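SA2223 protein (Staphylococcus aureus, PDB 5KAU) probably acts as a GyrI-like effector- or drug-binding protein, and is seen here with the cationic dye rhodamine 6G bound. Local coordinates at residues 52-57 against 134-139. Sequence-based numbering, arbitrary orientation.
Sequences GDLAGI and FELYQD. With RHQ (rhodamine 6g), chain B.
I57 and Y137 form an antiparallel hydrogen-bonded pair where strand 57-63 begins and strand 133-137 ends. I57 N bonds Y137 O and Y137 N bonds I57 O, each at 2.8 Å. Just before the pair, G56 passes the end of strand 133-137 so closely that its CA lies 3.1 Å from Y137 O; having no side chain, glycine can come this near, and it readily takes the positive phi (124°) found here.

Two sides of the strand then do different work. L54 and L136 are aliphatic and F134 aromatic, as befits a buried apolar layer. L54 and F134 reach toward each other, L54 CD1 meeting F134 CZ obliquely at 4.1 Å, while L54 CD2 lies 4.3 Å from L136 CD2. L136 carries CG anti to its backbone N (chi1 -178°), which lays its methyls beside A55 O. W152 stacks on the F134 ring and continues the layer.

I57, E135 and Y137 point the other way, to the dye. I57 O lies against the edge of the Y137 ring, near CD2 and in the ring plane, and the ring turns one face to the xanthene, RHQ C6 lying over its rim. Y137 OH donates to E135 OE1 at 2.7 Å, from above the carboxylate plane; Y71 OH also bonds this oxygen, so two hydroxyls fix the acid, which, if ionised, would probably suit a cationic ligand. RHQ C22, on an ethylamino arm, is 3.3 Å from E135 OE1, and I57 CD1 touches the other arm at RHQ C25. A carboxylate set against an ethylamino arm, beside Y137 and Y71, is consistent with the buried acid of GyrI-like drug-binding pockets.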
ATOM      1  N   GLY A  52       7.584  -5.779 -12.683  1.00 47.31           N
ATOM      2  CA  GLY A  52       8.728  -5.912 -11.798  1.00 51.48           C
ATOM      3  C   GLY A  52       9.255  -4.708 -11.009  1.00 52.90           C
ATOM      4  O   GLY A  52      10.111  -4.911 -10.144  1.00 56.45           O
ATOM      5  N   ASP A  53       8.746  -3.493 -11.250  1.00 51.20           N
ATOM      6  CA  ASP A  53       9.275  -2.298 -10.556  1.00 48.08           C
ATOM      7  C   ASP A  53       9.231  -2.449  -9.069  1.00 45.02           C
ATOM      8  O   ASP A  53      10.177  -2.108  -8.394  1.00 46.14           O
ATOM      9  CB  ASP A  53       8.516  -1.049 -10.977  1.00 48.12           C
ATOM     10  CG  ASP A  53       8.815  -0.657 -12.414  1.00 49.26           C
ATOM     11  OD1 ASP A  53       9.797  -1.198 -12.940  1.00 52.59           O
ATOM     12  OD2 ASP A  53       8.059   0.153 -13.013  1.00 47.24           O
ATOM     13  N   LEU A  54       8.106  -2.922  -8.566  1.00 40.02           N
ATOM     14  CA  LEU A  54       7.974  -3.470  -7.229  1.00 40.97           C
ATOM     15  C   LEU A  54       7.506  -4.953  -7.275  1.00 44.52           C
ATOM     16  O   LEU A  54       6.532  -5.296  -7.980  1.00 44.52           O
ATOM     17  CB  LEU A  54       6.957  -2.662  -6.417  1.00 37.08           C
ATOM     18  CG  LEU A  54       7.271  -1.252  -5.970  1.00 39.71           C
ATOM     19  CD1 LEU A  54       6.023  -0.500  -5.489  1.00 37.26           C
ATOM     20  CD2 LEU A  54       8.364  -1.378  -4.873  1.00 41.44           C
ATOM     21  N   ALA A  55       8.157  -5.823  -6.511  1.00 52.56           N
ATOM     22  CA  ALA A  55       7.855  -7.247  -6.575  1.00 56.85           C
ATOM     23  C   ALA A  55       6.658  -7.496  -5.688  1.00 58.39           C
ATOM     24  O   ALA A  55       6.756  -7.310  -4.505  1.00 64.01           O
ATOM     25  CB  ALA A  55       9.018  -8.068  -6.133  1.00 60.49           C
ATOM     26  N   GLY A  56       5.520  -7.851  -6.252  1.00 49.56           N
ATOM     27  CA  GLY A  56       4.346  -8.155  -5.440  1.00 43.69           C
ATOM     28  C   GLY A  56       3.132  -7.318  -5.804  1.00 36.87           C
ATOM     29  O   GLY A  56       3.136  -6.570  -6.776  1.00 36.84           O
ATOM     30  N   ILE A  57       2.073  -7.510  -5.041  1.00 32.73           N
ATOM     31  CA  ILE A  57       0.842  -6.810  -5.254  1.00 29.26           C
ATOM     32  C   ILE A  57       0.721  -5.727  -4.187  1.00 25.75           C
ATOM     33  O   ILE A  57       0.976  -5.987  -3.007  1.00 26.13           O
ATOM     34  CB  ILE A  57      -0.353  -7.751  -5.165  1.00 31.05           C
ATOM     35  CG1 ILE A  57      -0.156  -8.899  -6.121  1.00 38.39           C
ATOM     36  CG2 ILE A  57      -1.617  -6.960  -5.518  1.00 28.83           C
ATOM     37  CD1 ILE A  57      -1.117 -10.027  -5.884  1.00 43.37           C
ATOM     38  N   PHE A 134       0.969   2.236   1.369  1.00 22.37           N
ATOM     39  CA  PHE A 134       0.553   0.932   0.891  1.00 23.37           C
ATOM     40  C   PHE A 134       1.194  -0.267   1.596  1.00 26.49           C
ATOM     41  O   PHE A 134       2.305  -0.184   2.178  1.00 25.99           O
ATOM     42  CB  PHE A 134       0.805   0.829  -0.597  1.00 25.50           C
ATOM     43  CG  PHE A 134       2.259   0.980  -1.037  1.00 26.27           C
ATOM     44  CD1 PHE A 134       3.122  -0.153  -1.141  1.00 28.60           C
ATOM     45  CD2 PHE A 134       2.742   2.172  -1.461  1.00 26.58           C
ATOM     46  CE1 PHE A 134       4.370  -0.052  -1.610  1.00 29.60           C
ATOM     47  CE2 PHE A 134       4.058   2.273  -1.883  1.00 26.97           C
ATOM     48  CZ  PHE A 134       4.857   1.167  -1.953  1.00 27.39           C
ATOM     49  N   GLU A 135       0.447  -1.371   1.492  1.00 27.24           N
ATOM     50  CA  GLU A 135       0.875  -2.751   1.790  1.00 27.26           C
ATOM     51  C   GLU A 135       1.470  -3.311   0.552  1.00 24.94           C
ATOM     52  O   GLU A 135       0.861  -3.169  -0.549  1.00 25.75           O
ATOM     53  CB  GLU A 135      -0.344  -3.580   2.245  1.00 25.34           C
ATOM     54  CG  GLU A 135      -1.070  -2.941   3.386  1.00 28.59           C
ATOM     55  CD  GLU A 135      -2.583  -3.062   3.316  1.00 30.56           C
ATOM     56  OE1 GLU A 135      -3.106  -4.013   2.697  1.00 30.58           O
ATOM     57  OE2 GLU A 135      -3.228  -2.176   3.964  1.00 36.45           O
ATOM     58  N   LEU A 136       2.596  -4.022   0.707  1.00 24.89           N
ATOM     59  CA  LEU A 136       3.231  -4.692  -0.441  1.00 23.47           C
ATOM     60  C   LEU A 136       3.310  -6.166  -0.135  1.00 26.56           C
ATOM     61  O   LEU A 136       3.936  -6.532   0.802  1.00 26.82           O
ATOM     62  CB  LEU A 136       4.610  -4.122  -0.787  1.00 24.67           C
ATOM     63  CG  LEU A 136       5.328  -4.734  -1.995  1.00 29.65           C
ATOM     64  CD1 LEU A 136       4.618  -4.441  -3.257  1.00 28.51           C
ATOM     65  CD2 LEU A 136       6.664  -4.147  -2.111  1.00 30.77           C
ATOM     66  N   TYR A 137       2.678  -6.976  -0.974  1.00 27.44           N
ATOM     67  CA  TYR A 137       2.548  -8.430  -0.777  1.00 27.49           C
ATOM     68  C   TYR A 137       3.303  -9.124  -1.821  1.00 29.71           C
ATOM     69  O   TYR A 137       2.819  -9.280  -2.950  1.00 30.44           O
ATOM     70  CB  TYR A 137       1.097  -8.935  -0.857  1.00 27.32           C
ATOM     71  CG  TYR A 137       0.179  -8.306   0.184  1.00 25.72           C
ATOM     72  CD1 TYR A 137      -0.026  -8.893   1.424  1.00 30.40           C
ATOM     73  CD2 TYR A 137      -0.452  -7.101  -0.088  1.00 28.64           C
ATOM     74  CE1 TYR A 137      -0.851  -8.281   2.362  1.00 30.54           C
ATOM     75  CE2 TYR A 137      -1.250  -6.476   0.853  1.00 29.36           C
ATOM     76  CZ  TYR A 137      -1.466  -7.103   2.079  1.00 32.24           C
ATOM     77  OH  TYR A 137      -2.230  -6.529   3.041  1.00 33.27           O
ATOM     78  N   GLN A 138       4.460  -9.629  -1.426  1.00 29.93           N
ATOM     79  CA  GLN A 138       5.352 -10.345  -2.343  1.00 34.44           C
ATOM     80  C   GLN A 138       4.929 -11.802  -2.423  1.00 33.68           C
ATOM     81  O   GLN A 138       4.069 -12.241  -1.697  1.00 31.62           O
ATOM     82  CB  GLN A 138       6.833 -10.179  -1.865  1.00 42.91           C
ATOM     83  CG  GLN A 138       7.399  -8.776  -2.323  1.00 52.43           C
ATOM     84  CD  GLN A 138       8.470  -8.078  -1.439  1.00 61.15           C
ATOM     85  OE1 GLN A 138       8.367  -8.005  -0.194  1.00 64.79           O
ATOM     86  NE2 GLN A 138       9.462  -7.495  -2.107  1.00 63.31           N
ATOM     87  N   ASP A 139       5.538 -12.551  -3.310  1.00 41.17           N
ATOM     88  CA  ASP A 139       5.233 -13.982  -3.434  1.00 46.04           C
ATOM     89  C   ASP A 139       5.506 -14.713  -2.154  1.00 45.15           C
ATOM     90  O   ASP A 139       6.508 -14.433  -1.484  1.00 47.42           O
ATOM     91  CB  ASP A 139       6.076 -14.626  -4.519  1.00 54.50           C
ATOM     92  CG  ASP A 139       5.680 -14.173  -5.888  1.00 61.39           C
ATOM     93  OD1 ASP A 139       4.651 -13.471  -6.030  1.00 61.54           O
ATOM     94  OD2 ASP A 139       6.392 -14.535  -6.820  1.00 65.02           O
TER
HETATM   95  C1  RHQ B 201      -4.868 -10.096   1.338  1.00 51.26           C
HETATM   96  C2  RHQ B 201      -5.907 -10.990   1.582  1.00 51.53           C
HETATM   97  C3  RHQ B 201      -5.845 -12.242   0.904  1.00 49.10           C
HETATM   98  C4  RHQ B 201      -4.828 -12.560   0.058  1.00 47.15           C
HETATM   99  C5  RHQ B 201      -3.772 -11.618  -0.169  1.00 47.60           C
HETATM  100  C6  RHQ B 201      -3.821 -10.376   0.478  1.00 46.17           C
HETATM  101  O1  RHQ B 201      -4.853  -8.886   1.950  1.00 52.80           O
HETATM  102  C7  RHQ B 201      -5.842  -8.524   2.822  1.00 53.59           C
HETATM  103  C8  RHQ B 201      -6.913  -9.388   3.090  1.00 54.48           C
HETATM  104  C9  RHQ B 201      -6.910 -10.637   2.482  1.00 58.46           C
HETATM  105  C10 RHQ B 201      -5.724  -7.278   3.396  1.00 52.07           C
HETATM  106  C11 RHQ B 201      -6.718  -6.842   4.279  1.00 52.81           C
HETATM  107  C12 RHQ B 201      -7.831  -7.707   4.569  1.00 54.96           C
HETATM  108  C13 RHQ B 201      -7.914  -8.933   3.995  1.00 54.47           C
HETATM  109  N1  RHQ B 201      -6.658  -5.618   4.863  1.00 53.86           N
HETATM  110  C14 RHQ B 201      -8.043 -11.493   2.683  1.00 68.94           C
HETATM  111  C15 RHQ B 201      -9.132 -10.925   2.036  1.00 72.65           C
HETATM  112  C16 RHQ B 201     -10.354 -11.542   2.027  1.00 76.52           C
HETATM  113  C17 RHQ B 201     -10.441 -12.756   2.644  1.00 78.59           C
HETATM  114  C18 RHQ B 201      -9.336 -13.360   3.280  1.00 78.82           C
HETATM  115  C19 RHQ B 201      -8.087 -12.753   3.313  1.00 74.14           C
HETATM  116  C20 RHQ B 201      -8.891  -7.274   5.513  1.00 57.59           C
HETATM  117  C21 RHQ B 201      -4.794 -13.908  -0.595  1.00 47.90           C
HETATM  118  C22 RHQ B 201      -5.488  -4.736   4.815  1.00 53.87           C
HETATM  119  C23 RHQ B 201      -4.349  -5.260   5.677  1.00 53.73           C
HETATM  120  N2  RHQ B 201      -2.786 -11.963  -1.051  1.00 46.22           N
HETATM  121  C24 RHQ B 201      -1.575 -11.178  -1.321  1.00 47.40           C
HETATM  122  C25 RHQ B 201      -0.652 -11.922  -2.276  1.00 45.98           C
HETATM  123  C26 RHQ B 201      -6.870 -13.554   3.574  1.00 74.66           C
HETATM  124  O27 RHQ B 201      -5.784 -12.823   3.860  1.00 70.87           O
HETATM  125  O2  RHQ B 201      -6.644 -14.636   3.048  1.00 77.44           O
HETATM  126  C28 RHQ B 201      -6.001 -15.511   3.939  1.00 80.15           C
HETATM  127  C29 RHQ B 201      -6.213 -16.930   3.452  1.00 81.46           C